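Local atomic coordinates of Na Glutathione S-transferase 1 (Necator americanus, PDB entry 2ON7), a protein that probably catalyses the conjugation of glutathione to electrophilic compounds in a parasitic hookworm. Residues 131-136 and 179-184; 138-141 and 147-150. All blocks are in the same frame, centred on the assembly; numbering follows the deposited sequence.

Interaction 1 of 2, residues 131-136 and 179-184; sequences KFFGFI and PEVKEH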
loop_
_atom_site.group_PDB
_atom_site.type_symbol
_atom_site.label_atom_id
_atom_site.label_comp_id
_atom_site.label_asym_id
_atom_site.label_seq_id
_atom_site.Cartn_x
_atom_site.Cartn_y
_atom_site.Cartn_z
ATOM N N LYS A 131 -12.575 13.744 -2.135
ATOM C CA LYS A 131 -11.198 13.822 -2.528
ATOM C C LYS A 131 -10.904 12.633 -3.425
ATOM O O LYS A 131 -10.429 12.822 -4.537
ATOM C CB LYS A 131 -10.265 13.854 -1.320
ATOM C CG LYS A 131 -8.800 13.991 -1.688
ATOM C CD LYS A 131 -7.925 14.219 -0.449
ATOM C CE LYS A 131 -7.659 12.910 0.271
ATOM N NZ LYS A 131 -6.924 13.162 1.532
ATOM N N PHE A 132 -11.242 11.423 -2.973
ATOM C CA PHE A 132 -10.896 10.238 -3.734
ATOM C C PHE A 132 -11.482 10.244 -5.143
ATOM O O PHE A 132 -10.762 10.019 -6.125
ATOM C CB PHE A 132 -11.249 8.962 -2.983
ATOM C CG PHE A 132 -10.911 7.700 -3.739
ATOM C CD1 PHE A 132 -11.892 6.719 -3.935
ATOM C CD2 PHE A 132 -9.624 7.491 -4.242
ATOM C CE1 PHE A 132 -11.615 5.560 -4.622
ATOM C CE2 PHE A 132 -9.311 6.304 -4.917
ATOM C CZ PHE A 132 -10.321 5.346 -5.111
ATOM N N PHE A 133 -12.767 10.533 -5.236
ATOM C CA PHE A 133 -13.477 10.560 -6.506
ATOM C C PHE A 133 -13.012 11.742 -7.376
ATOM O O PHE A 133 -12.987 11.633 -8.620
ATOM C CB PHE A 133 -14.985 10.607 -6.252
ATOM C CG PHE A 133 -15.606 9.267 -5.888
ATOM C CD1 PHE A 133 -14.817 8.122 -5.668
ATOM C CD2 PHE A 133 -16.995 9.156 -5.763
ATOM C CE1 PHE A 133 -15.399 6.896 -5.301
ATOM C CE2 PHE A 133 -17.607 7.927 -5.420
ATOM C CZ PHE A 133 -16.804 6.792 -5.192
ATOM N N GLY A 134 -12.642 12.862 -6.738
ATOM C CA GLY A 134 -12.066 13.985 -7.464
ATOM C C GLY A 134 -10.885 13.518 -8.300
ATOM O O GLY A 134 -10.846 13.763 -9.499
ATOM N N PHE A 135 -9.953 12.805 -7.672
ATOM C CA PHE A 135 -8.765 12.256 -8.351
ATOM C C PHE A 135 -9.073 11.123 -9.316
ATOM O O PHE A 135 -8.587 11.114 -10.449
ATOM C CB PHE A 135 -7.723 11.778 -7.345
ATOM C CG PHE A 135 -7.283 12.849 -6.382
ATOM C CD1 PHE A 135 -7.258 12.597 -5.013
ATOM C CD2 PHE A 135 -6.886 14.099 -6.847
ATOM C CE1 PHE A 135 -6.857 13.575 -4.133
ATOM C CE2 PHE A 135 -6.468 15.082 -5.970
ATOM C CZ PHE A 135 -6.469 14.824 -4.602
ATOM N N ILE A 136 -9.871 10.165 -8.852
ATOM C CA ILE A 136 -10.324 9.079 -9.724
ATOM C C ILE A 136 -10.941 9.671 -11.021
ATOM O O ILE A 136 -10.584 9.226 -12.092
ATOM C CB ILE A 136 -11.238 8.020 -8.972
ATOM C CG1 ILE A 136 -10.503 7.376 -7.797
ATOM C CG2 ILE A 136 -11.670 6.893 -9.860
ATOM C CD1 ILE A 136 -9.242 6.487 -8.149
ATOM N N PRO A 179 -20.590 11.311 -12.312
ATOM C CA PRO A 179 -21.127 10.444 -13.359
ATOM C C PRO A 179 -20.089 9.471 -13.957
ATOM O O PRO A 179 -20.409 8.306 -14.161
ATOM C CB PRO A 179 -21.718 11.423 -14.394
ATOM C CG PRO A 179 -21.170 12.767 -14.054
ATOM C CD PRO A 179 -20.537 12.733 -12.698
ATOM N N GLU A 180 -18.869 9.935 -14.204
ATOM C CA GLU A 180 -17.767 9.086 -14.708
ATOM C C GLU A 180 -17.456 7.833 -13.854
ATOM O O GLU A 180 -17.240 6.738 -14.394
ATOM C CB GLU A 180 -16.469 9.899 -14.852
ATOM C CG GLU A 180 -16.563 11.058 -15.818
ATOM C CD GLU A 180 -17.250 12.249 -15.199
ATOM O OE1 GLU A 180 -17.180 12.398 -13.955
ATOM O OE2 GLU A 180 -17.867 13.006 -15.943
ATOM N N VAL A 181 -17.389 8.015 -12.538
ATOM C CA VAL A 181 -17.147 6.912 -11.613
ATOM C C VAL A 181 -18.254 5.849 -11.726
ATOM O O VAL A 181 -17.979 4.661 -11.768
ATOM C CB VAL A 181 -17.026 7.428 -10.145
ATOM C CG1 VAL A 181 -17.039 6.282 -9.168
ATOM C CG2 VAL A 181 -15.822 8.307 -9.983
ATOM N N LYS A 182 -19.505 6.305 -11.771
ATOM C CA LYS A 182 -20.646 5.432 -11.975
ATOM C C LYS A 182 -20.559 4.642 -13.309
ATOM O O LYS A 182 -20.650 3.397 -13.288
ATOM C CB LYS A 182 -21.926 6.253 -11.877
ATOM C CG LYS A 182 -23.195 5.463 -11.919
ATOM C CD LYS A 182 -24.296 6.410 -12.309
ATOM C CE LYS A 182 -25.510 6.250 -11.430
ATOM N NZ LYS A 182 -26.016 4.855 -11.560
ATOM N N GLU A 183 -20.365 5.368 -14.437
ATOM C CA GLU A 183 -20.090 4.763 -15.756
ATOM C C GLU A 183 -18.975 3.693 -15.707
ATOM O O GLU A 183 -19.083 2.650 -16.383
ATOM C CB GLU A 183 -19.710 5.830 -16.787
ATOM C CG GLU A 183 -20.865 6.796 -17.211
ATOM C CD GLU A 183 -20.388 7.933 -18.161
ATOM O OE1 GLU A 183 -19.184 8.326 -18.096
ATOM O OE2 GLU A 183 -21.225 8.422 -18.961
ATOM N N HIS A 184 -17.926 3.957 -14.917
ATOM C CA HIS A 184 -16.784 3.033 -14.780
ATOM C C HIS A 184 -17.211 1.745 -14.081
ATOM O O HIS A 184 -16.940 0.650 -14.590
ATOM C CB HIS A 184 -15.613 3.691 -14.013
ATOM C CG HIS A 184 -14.570 2.719 -13.518
ATOM N ND1 HIS A 184 -13.606 2.170 -14.345
ATOM C CD2 HIS A 184 -14.308 2.248 -12.271
ATOM C CE1 HIS A 184 -12.825 1.372 -13.630
ATOM N NE2 HIS A 184 -13.215 1.421 -12.370
#

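Interaction 2 of 2, residues 138-141 and 147-150; sequences KFLK and FLVG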
loop_
_atom_site.group_PDB
_atom_site.type_symbol
_atom_site.label_atom_id
_atom_site.label_comp_id
_atom_site.label_asym_id
_atom_site.label_seq_id
_atom_site.Cartn_x
_atom_site.Cartn_y
_atom_site.Cartn_z
ATOM N N LYS A 138 -10.457 12.529 -12.717
ATOM C CA LYS A 138 -9.380 13.035 -13.601
ATOM C C LYS A 138 -8.742 11.900 -14.433
ATOM O O LYS A 138 -8.605 12.009 -15.648
ATOM C CB LYS A 138 -8.284 13.801 -12.833
ATOM C CG LYS A 138 -8.738 15.070 -12.102
ATOM C CD LYS A 138 -7.738 15.518 -11.018
ATOM C CE LYS A 138 -7.692 17.078 -10.891
ATOM N NZ LYS A 138 -9.036 17.774 -10.693
ATOM N N PHE A 139 -8.375 10.806 -13.782
ATOM C CA PHE A 139 -7.946 9.597 -14.517
ATOM C C PHE A 139 -8.960 9.071 -15.556
ATOM O O PHE A 139 -8.602 8.699 -16.670
ATOM C CB PHE A 139 -7.508 8.482 -13.550
ATOM C CG PHE A 139 -6.092 8.647 -13.055
ATOM C CD1 PHE A 139 -5.803 9.501 -11.982
ATOM C CD2 PHE A 139 -5.041 7.957 -13.661
ATOM C CE1 PHE A 139 -4.498 9.673 -11.541
ATOM C CE2 PHE A 139 -3.719 8.091 -13.195
ATOM C CZ PHE A 139 -3.460 8.954 -12.129
ATOM N N LEU A 140 -10.219 9.041 -15.168
ATOM C CA LEU A 140 -11.263 8.591 -16.040
ATOM C C LEU A 140 -11.456 9.573 -17.220
ATOM O O LEU A 140 -11.506 9.138 -18.367
ATOM C CB LEU A 140 -12.538 8.380 -15.229
ATOM C CG LEU A 140 -13.130 7.018 -14.816
ATOM C CD1 LEU A 140 -12.345 5.825 -15.324
ATOM C CD2 LEU A 140 -13.395 6.972 -13.309
ATOM N N LYS A 141 -11.540 10.875 -16.964
ATOM C CA LYS A 141 -11.647 11.877 -18.073
ATOM C C LYS A 141 -10.512 11.796 -19.140
ATOM O O LYS A 141 -10.742 12.012 -20.333
ATOM C CB LYS A 141 -11.777 13.320 -17.538
ATOM C CG LYS A 141 -12.961 13.552 -16.573
ATOM C CD LYS A 141 -14.102 14.358 -17.175
ATOM C CE LYS A 141 -14.804 15.219 -16.119
ATOM N NZ LYS A 141 -15.483 16.381 -16.772
ATOM N N PHE A 147 -11.181 2.661 -18.830
ATOM C CA PHE A 147 -10.365 1.941 -17.815
ATOM C C PHE A 147 -9.448 2.955 -17.171
ATOM O O PHE A 147 -8.998 3.893 -17.842
ATOM C CB PHE A 147 -9.490 0.865 -18.452
ATOM C CG PHE A 147 -10.250 -0.250 -19.103
ATOM C CD1 PHE A 147 -10.379 -0.290 -20.494
ATOM C CD2 PHE A 147 -10.790 -1.287 -18.338
ATOM C CE1 PHE A 147 -11.083 -1.347 -21.134
ATOM C CE2 PHE A 147 -11.465 -2.332 -18.936
ATOM C CZ PHE A 147 -11.614 -2.364 -20.368
ATOM N N LEU A 148 -9.161 2.763 -15.894
ATOM C CA LEU A 148 -8.359 3.698 -15.080
ATOM C C LEU A 148 -6.916 3.956 -15.551
ATOM O O LEU A 148 -6.424 5.085 -15.443
ATOM C CB LEU A 148 -8.370 3.255 -13.604
ATOM C CG LEU A 148 -9.644 3.502 -12.770
ATOM C CD1 LEU A 148 -9.510 2.793 -11.461
ATOM C CD2 LEU A 148 -9.889 4.980 -12.549
ATOM N N VAL A 149 -6.250 2.925 -16.080
ATOM C CA VAL A 149 -4.916 3.086 -16.705
ATOM C C VAL A 149 -4.807 2.314 -18.003
ATOM O O VAL A 149 -5.194 1.152 -18.066
ATOM C CB VAL A 149 -3.684 2.868 -15.702
ATOM C CG1 VAL A 149 -4.093 2.218 -14.421
ATOM C CG2 VAL A 149 -2.485 2.177 -16.344
ATOM N N GLY A 150 -4.336 2.979 -19.054
ATOM C CA GLY A 150 -4.204 2.326 -20.352
ATOM C C GLY A 150 -5.558 2.140 -20.997
ATOM O O GLY A 150 -6.486 2.948 -20.785
#

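Interaction 1 of 2, residues 131-136 and 179-184
Val-181 sets one methyl over a face of the Phe-133 ring, and this CH-pi contact carries most of the meeting between these two segments. Val-181 CG1 stands 4.1 Å from the centroid of the Phe-133 ring, displaced a little toward the rim on the CZ and CE2 side. Its nearest ring atom is Phe-133 CZ, 4.0 Å from Val-181 CG1. The valine reaches there because CG1 lies anti to the backbone N (chi1 169°), while CG2 is turned to the other side, beside that N. The phenylalanine side chain crosses the valine at about a right angle, and the methyl, only 14° off the ring normal, meets the flat of the ring and not its edge.

The second contribution is plain apolar packing. Val-181 CG2 comes within 4.4 Å of Ile-136 CG2, one helical turn on from Phe-133, and the valine thus touches residues one turn apart on the facing helix. The nearest CA atoms, of Phe-133 and Val-181, are 7.3 Å apart, and no hydrogen bond joins the segments. The three touching residues are all buried, and dispersion forces do the work.

Other rings pack around Phe-133: Tyr-178 meets its ring edge-to-face, and Phe-174 packs on it with planes at about 65°. Asn-164 of helix 155-168 touches both Phe-133 and Val-181. Elsewhere on the helix, the ring of Phe-132 stacks with Tyr-98, while Phe-135 packs on Pro-47 of the second subunit.

Helix 117-141 and helix 179-189, with helix 155-168 bordering the contact, belong to the all-helical C-terminal domain of the glutathione S-transferase fold, and the valine-on-phenylalanine contact is part of that domain's apolar interior.

Interaction 2 of 2, residues 138-141 and 147-150
Leu-140 and Leu-148 meet methyl to methyl, and Phe-139 comes up beside them with its ring edge against the backbone. Leu-148 CD2 lies 3.8 Å from Leu-140 CD1 and 4.1 Å from Leu-140 CD2, reaching both branches of its partner as the two side chains pass at a slant. Leu-148 holds CG beside its own backbone N (chi1 -75°), and from there chi2 of 171° sends CD1 onward and leaves CD2 as the branch turned toward Leu-140. Leu-140 is modelled in an uncommon, nearly eclipsed conformer (chi2 -2°), so its exact methyl positions deserve some caution.

Phe-139 meets the backbone of Leu-148 instead. Its CD2 is 3.7 Å from Leu-148 O, which sits at the ring edge near the ring plane, where the slightly positive ring hydrogens probably favour a carbonyl oxygen. The same side chain also touches Leu-148 at the methyl end, with Phe-139 CB 4.4 Å from Leu-148 CD2. No hydrogen bond crosses between the segments.

One shell further out, Asp-157 OD2 takes a hydrogen bond from Leu-148 N, and Ser-143 OG pairs with Phe-147 O; both help to fix the turn of chain that presents Leu-148. Gly-150, with its positive phi, opens a sequence consistent with the N-capping box of the glutathione S-transferase family.

The loop thus folds back on the last turn of helix 117-141 just before helix 155-168 begins. Val-156 and Val-160 of that helix pack on Leu-148, His-184 of helix 179-189 touches both leucines, and Val-87 and Leu-91 of helix 82-109 border Phe-139.

Both contacts draw on helix 117-141, with centres 9 Å apart in the C-terminal domain, and interaction 2 is nested within the chain segment that interaction 1 closes. Interaction 1 is a buried helix-to-helix contact, carried by a ring face and methyls alone. Interaction 2 is only partly buried, joins the end of that helix to the nearby loop, and adds a backbone carbonyl at a ring edge to its leucine packing. The two adjoin through a pair of apolar side chains, with Ile-136 CG2 lying 3.7 Å from Leu-148 CD2.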